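Local coordinates for glycerol-3-phosphate dehydrogenase [NAD(P)+] (Coxiella burnetii, PDB 3K96), which probably catalyses the NAD(P)H-dependent reduction of dihydroxyacetone phosphate to sn-glycerol 3-phosphate, the precursor for phospholipid synthesis, at residues A[309-314]-A[329-334]; A[40-45]-A[76-81]. All blocks are in the same frame, centred on the assembly; numbering follows the deposited sequence. Where two conformers were deposited one is given.

Contact 1: A[309-314]-A[329-334]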
# COMPACT_ATOMS: atom_id res chain seq x y z
N TYR A 309 5.93 -7.03 21.11
CA TYR A 309 5.18 -8.18 21.58
C TYR A 309 4.65 -8.96 20.38
O TYR A 309 4.79 -10.18 20.34
CB TYR A 309 4.03 -7.72 22.47
CG TYR A 309 3.28 -8.82 23.16
CD1 TYR A 309 3.80 -9.43 24.30
CD2 TYR A 309 2.02 -9.19 22.72
CE1 TYR A 309 3.08 -10.44 24.96
CE2 TYR A 309 1.30 -10.18 23.37
CZ TYR A 309 1.83 -10.81 24.48
OH TYR A 309 1.09 -11.79 25.12
N ASN A 310 4.04 -8.28 19.41
CA ASN A 310 3.56 -8.97 18.21
C ASN A 310 4.69 -9.76 17.54
O ASN A 310 4.49 -10.88 17.11
CB ASN A 310 3.04 -8.02 17.12
CG ASN A 310 1.77 -7.25 17.49
OD1 ASN A 310 1.46 -6.25 16.82
ND2 ASN A 310 1.04 -7.67 18.53
N THR A 311 5.87 -9.14 17.41
CA THR A 311 7.01 -9.77 16.75
C THR A 311 7.37 -11.05 17.47
O THR A 311 7.54 -12.12 16.86
CB THR A 311 8.26 -8.84 16.70
OG1 THR A 311 7.96 -7.63 16.03
CG2 THR A 311 9.43 -9.51 15.97
N ASP A 312 7.46 -10.96 18.78
CA ASP A 312 7.83 -12.14 19.58
C ASP A 312 6.82 -13.26 19.47
O ASP A 312 7.21 -14.42 19.33
CB ASP A 312 8.04 -11.73 21.04
CG ASP A 312 9.24 -10.82 21.22
OD1 ASP A 312 10.08 -10.77 20.28
OD2 ASP A 312 9.34 -10.17 22.30
N GLN A 313 5.53 -12.92 19.48
CA GLN A 313 4.49 -13.98 19.43
C GLN A 313 4.42 -14.64 18.06
O GLN A 313 4.33 -15.87 17.96
CB GLN A 313 3.11 -13.43 19.82
CG GLN A 313 3.02 -12.88 21.23
CD GLN A 313 3.30 -13.92 22.28
OE1 GLN A 313 2.82 -15.05 22.22
NE2 GLN A 313 4.08 -13.55 23.27
N VAL A 314 4.50 -13.83 17.01
CA VAL A 314 4.43 -14.36 15.67
C VAL A 314 5.68 -15.14 15.34
O VAL A 314 5.60 -16.20 14.71
CB VAL A 314 4.17 -13.24 14.63
CG1 VAL A 314 4.33 -13.77 13.22
CG2 VAL A 314 2.77 -12.68 14.84
N PHE A 329 11.40 -12.31 11.06
CA PHE A 329 12.60 -12.87 11.66
C PHE A 329 13.71 -11.84 11.81
O PHE A 329 14.40 -11.84 12.82
CB PHE A 329 13.07 -14.10 10.91
CG PHE A 329 12.28 -15.33 11.23
CD1 PHE A 329 12.92 -16.50 11.61
CD2 PHE A 329 10.88 -15.29 11.24
CE1 PHE A 329 12.17 -17.64 11.94
CE2 PHE A 329 10.15 -16.41 11.56
CZ PHE A 329 10.79 -17.59 11.91
N GLN A 330 13.88 -10.98 10.81
CA GLN A 330 14.91 -9.93 10.90
C GLN A 330 14.57 -8.96 12.00
O GLN A 330 15.44 -8.57 12.78
CB GLN A 330 15.07 -9.18 9.58
CG GLN A 330 15.80 -9.94 8.50
CD GLN A 330 17.29 -10.08 8.77
OE1 GLN A 330 17.71 -10.54 9.83
NE2 GLN A 330 18.10 -9.70 7.79
N VAL A 331 13.31 -8.56 12.10
CA VAL A 331 12.92 -7.63 13.17
C VAL A 331 13.25 -8.28 14.53
O VAL A 331 13.83 -7.64 15.41
CB VAL A 331 11.44 -7.19 13.10
CG1 VAL A 331 11.06 -6.37 14.35
CG2 VAL A 331 11.21 -6.38 11.84
N HIS A 332 12.92 -9.56 14.67
CA HIS A 332 13.23 -10.27 15.91
C HIS A 332 14.74 -10.24 16.21
O HIS A 332 15.13 -10.06 17.37
CB HIS A 332 12.74 -11.74 15.83
CG HIS A 332 12.69 -12.42 17.16
ND1 HIS A 332 13.74 -13.17 17.65
CD2 HIS A 332 11.72 -12.45 18.11
CE1 HIS A 332 13.40 -13.65 18.85
NE2 HIS A 332 12.20 -13.21 19.16
N ARG A 333 15.57 -10.41 15.17
CA ARG A 333 17.03 -10.39 15.32
C ARG A 333 17.49 -9.00 15.76
O ARG A 333 18.39 -8.85 16.58
CB ARG A 333 17.73 -10.77 14.01
CG ARG A 333 17.45 -12.18 13.48
CD ARG A 333 18.17 -12.40 12.13
NE ARG A 333 19.62 -12.46 12.29
CZ ARG A 333 20.52 -12.32 11.32
NH1 ARG A 333 20.17 -12.05 10.05
NH2 ARG A 333 21.79 -12.40 11.64
N ILE A 334 16.87 -7.96 15.20
CA ILE A 334 17.22 -6.60 15.53
C ILE A 334 16.93 -6.35 17.01
O ILE A 334 17.72 -5.73 17.72
CB ILE A 334 16.46 -5.62 14.63
CG1 ILE A 334 17.04 -5.68 13.22
CG2 ILE A 334 16.56 -4.20 15.16
CD1 ILE A 334 16.26 -4.90 12.19
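Thr311 sets its methyl group against the backbone of the second helix: CG2 of Thr311 lies 3.7 Å from the backbone N of His332 and 4.0 Å from His332 CB, and it also meets the imidazole at its edge, near the ring plane. The CB bond already points at the second helix, and with chi1 at -59° the hydroxyl lies beside the backbone N while the methyl takes the place opposite that N. From there the hydroxyl hydrogen-bonds to the carbonyl oxygen of Gly307 one turn back. OG1 of Thr311 also touches CG1 of Val331 at 3.7 Å, a plain van der Waals contact between side chains that cross at about a right angle.

These residues sit where helices 307-320 and 326-336 cross in the all-helical C-terminal half of the enzyme. The two short segments have axes 9.5 Å apart at closest approach, with N-to-C directions 118° apart.

The Asp312 side chain crosses that of His332 in the same way, its carboxylate plane turned 76° from the imidazole. OD1 of Asp312 comes within 3.2 Å of His332 CD2, but its approach to NE2 is too poorly angled for a hydrogen bond; the same oxygen is bonded instead to NE2 of His336, one turn further along the second helix. The His332 ring stacks with His315 and meets the His336 ring obliquely, which would restrict its rotation. Ile218 of helix 206-228 also packs on Thr311, whose side chain is about 8 Å from that of Asn281, a predicted substrate-binding residue.

Contact 2: A[40-45]-A[76-81]; sequences WGTALA and RYLPNY
Thr42 meets Leu78 through its methyl: CG2 of Thr42 is 3.8 Å from Leu78 CD2, and CB of Thr42 lies behind it at 4.1 Å from the same methyl. The two side chains run past each other in opposite directions. With the methyl turned to the leucine, Thr42 OG1 falls beside its own backbone N and is hydrogen-bonded to the carbonyl oxygen of Gly38, one turn back, and to Asn74 ND2. This hydroxyl thus links the start of the helix to the loop that leads into 76-81.

The helix is 39-49, which follows the first strand of a Rossmann-type dinucleotide-binding domain. Two residues lead into Thr42: Trp40, a predicted NADPH-binding residue whose side chain sets off away from the loop, and Gly41, which completes what appears to be the GxGxxG motif.

Next along the helix, Ala43 offers Leu78 both backbone and side chain. Its N lies 3.8 Å from Leu78 CD2, and its CB is 4.2 Å from that same methyl, so one leucine branch wedges against both residues. With chi1 at -161° the Leu78 side chain extends opposite its own N, which carries its branched end from the loop to the helix. Leu78 also begins a type II turn ending at Tyr81. Ala165 packs on Ala43, while Leu46 and Ala169 continue the apolar surroundings of Leu78.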
# COMPACT_ATOMS: atom_id res chain seq x y z
N TRP A 40 -8.46 3.67 20.27
CA TRP A 40 -9.36 2.93 19.40
C TRP A 40 -10.64 2.52 20.13
O TRP A 40 -11.73 2.73 19.61
CB TRP A 40 -8.62 1.75 18.75
CG TRP A 40 -9.41 0.96 17.72
CD1 TRP A 40 -9.43 -0.41 17.59
CD2 TRP A 40 -10.32 1.46 16.72
NE1 TRP A 40 -10.27 -0.78 16.57
CE2 TRP A 40 -10.82 0.34 16.01
CE3 TRP A 40 -10.73 2.73 16.33
CZ2 TRP A 40 -11.71 0.46 14.95
CZ3 TRP A 40 -11.63 2.85 15.29
CH2 TRP A 40 -12.11 1.73 14.62
N GLY A 41 -10.52 1.94 21.32
CA GLY A 41 -11.73 1.57 22.09
C GLY A 41 -12.67 2.74 22.31
O GLY A 41 -13.89 2.62 22.16
N THR A 42 -12.09 3.90 22.62
CA THR A 42 -12.86 5.09 22.88
C THR A 42 -13.51 5.62 21.60
O THR A 42 -14.64 6.09 21.63
CB THR A 42 -12.00 6.19 23.52
OG1 THR A 42 -11.38 5.70 24.71
CG2 THR A 42 -12.84 7.42 23.86
N ALA A 43 -12.79 5.56 20.48
CA ALA A 43 -13.32 6.01 19.19
C ALA A 43 -14.53 5.15 18.79
O ALA A 43 -15.53 5.66 18.32
CB ALA A 43 -12.22 5.95 18.09
N LEU A 44 -14.42 3.85 18.96
CA LEU A 44 -15.54 2.94 18.67
C LEU A 44 -16.73 3.28 19.59
O LEU A 44 -17.90 3.26 19.16
CB LEU A 44 -15.11 1.48 18.87
CG LEU A 44 -14.29 0.88 17.72
CD1 LEU A 44 -13.54 -0.36 18.18
CD2 LEU A 44 -15.20 0.62 16.51
N ALA A 45 -16.43 3.61 20.84
CA ALA A 45 -17.48 3.96 21.80
C ALA A 45 -18.21 5.22 21.35
O ALA A 45 -19.43 5.34 21.54
CB ALA A 45 -16.89 4.13 23.22
N ARG A 76 -6.50 11.11 28.48
CA ARG A 76 -5.27 10.35 28.30
C ARG A 76 -5.06 9.84 26.91
O ARG A 76 -3.93 9.81 26.46
CB ARG A 76 -5.22 9.11 29.17
CG ARG A 76 -5.07 9.36 30.61
CD ARG A 76 -4.82 8.08 31.35
NE ARG A 76 -4.84 8.36 32.77
CZ ARG A 76 -4.60 7.46 33.71
NH1 ARG A 76 -4.31 6.20 33.40
NH2 ARG A 76 -4.65 7.84 34.98
N TYR A 77 -6.13 9.40 26.24
CA TYR A 77 -5.98 8.74 24.95
C TYR A 77 -6.74 9.30 23.76
O TYR A 77 -6.43 8.97 22.64
CB TYR A 77 -6.27 7.22 25.10
CG TYR A 77 -5.36 6.53 26.09
CD1 TYR A 77 -4.02 6.34 25.82
CD2 TYR A 77 -5.84 6.06 27.31
CE1 TYR A 77 -3.18 5.73 26.73
CE2 TYR A 77 -5.01 5.43 28.22
CZ TYR A 77 -3.68 5.28 27.93
OH TYR A 77 -2.82 4.66 28.83
N LEU A 78 -7.74 10.14 23.98
CA LEU A 78 -8.48 10.73 22.87
C LEU A 78 -9.02 12.10 23.30
O LEU A 78 -10.24 12.31 23.37
CB LEU A 78 -9.63 9.80 22.42
CG LEU A 78 -10.22 10.02 21.02
CD1 LEU A 78 -9.17 9.69 19.96
CD2 LEU A 78 -11.47 9.15 20.78
N PRO A 79 -8.10 13.03 23.61
CA PRO A 79 -8.52 14.36 24.03
C PRO A 79 -9.22 15.10 22.91
O PRO A 79 -9.00 14.77 21.73
CB PRO A 79 -7.20 15.06 24.39
CG PRO A 79 -6.16 14.35 23.57
CD PRO A 79 -6.63 12.91 23.54
N ASN A 80 -10.07 16.04 23.29
CA ASN A 80 -10.82 16.91 22.39
C ASN A 80 -12.11 16.31 21.79
O ASN A 80 -12.71 16.92 20.91
CB ASN A 80 -9.93 17.43 21.26
CG ASN A 80 -8.70 18.13 21.78
OD1 ASN A 80 -7.59 17.85 21.34
ND2 ASN A 80 -8.88 19.03 22.76
N TYR A 81 -12.52 15.14 22.26
CA TYR A 81 -13.75 14.51 21.79
C TYR A 81 -14.64 14.12 22.98
O TYR A 81 -14.60 12.96 23.43
CB TYR A 81 -13.43 13.29 20.91
CG TYR A 81 -12.77 13.72 19.64
CD1 TYR A 81 -13.52 14.25 18.61
CD2 TYR A 81 -11.39 13.63 19.48
CE1 TYR A 81 -12.92 14.68 17.45
CE2 TYR A 81 -10.80 14.06 18.32
CZ TYR A 81 -11.57 14.58 17.31
OH TYR A 81 -10.99 15.01 16.15

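Starting from the N terminus, the chain leaves strand 32-35, enters helix 39-49, and passes through strand 55-58 and helix 62-71 before the loop at 76-81 returns to the helix, closing contact 2 within the dinucleotide-binding half. It then completes the rest of the sheet and crosses into the helical C-terminal half. There helix 307-320 turns back through a short connection into helix 326-336, closing contact 1. The two closures follow in series, neither nested nor crossed. Their centres are 29 Å apart, on opposite sides of the chain's centre: contact 2 ties a loop to the first Rossmann helix, contact 1 joins two successive helices.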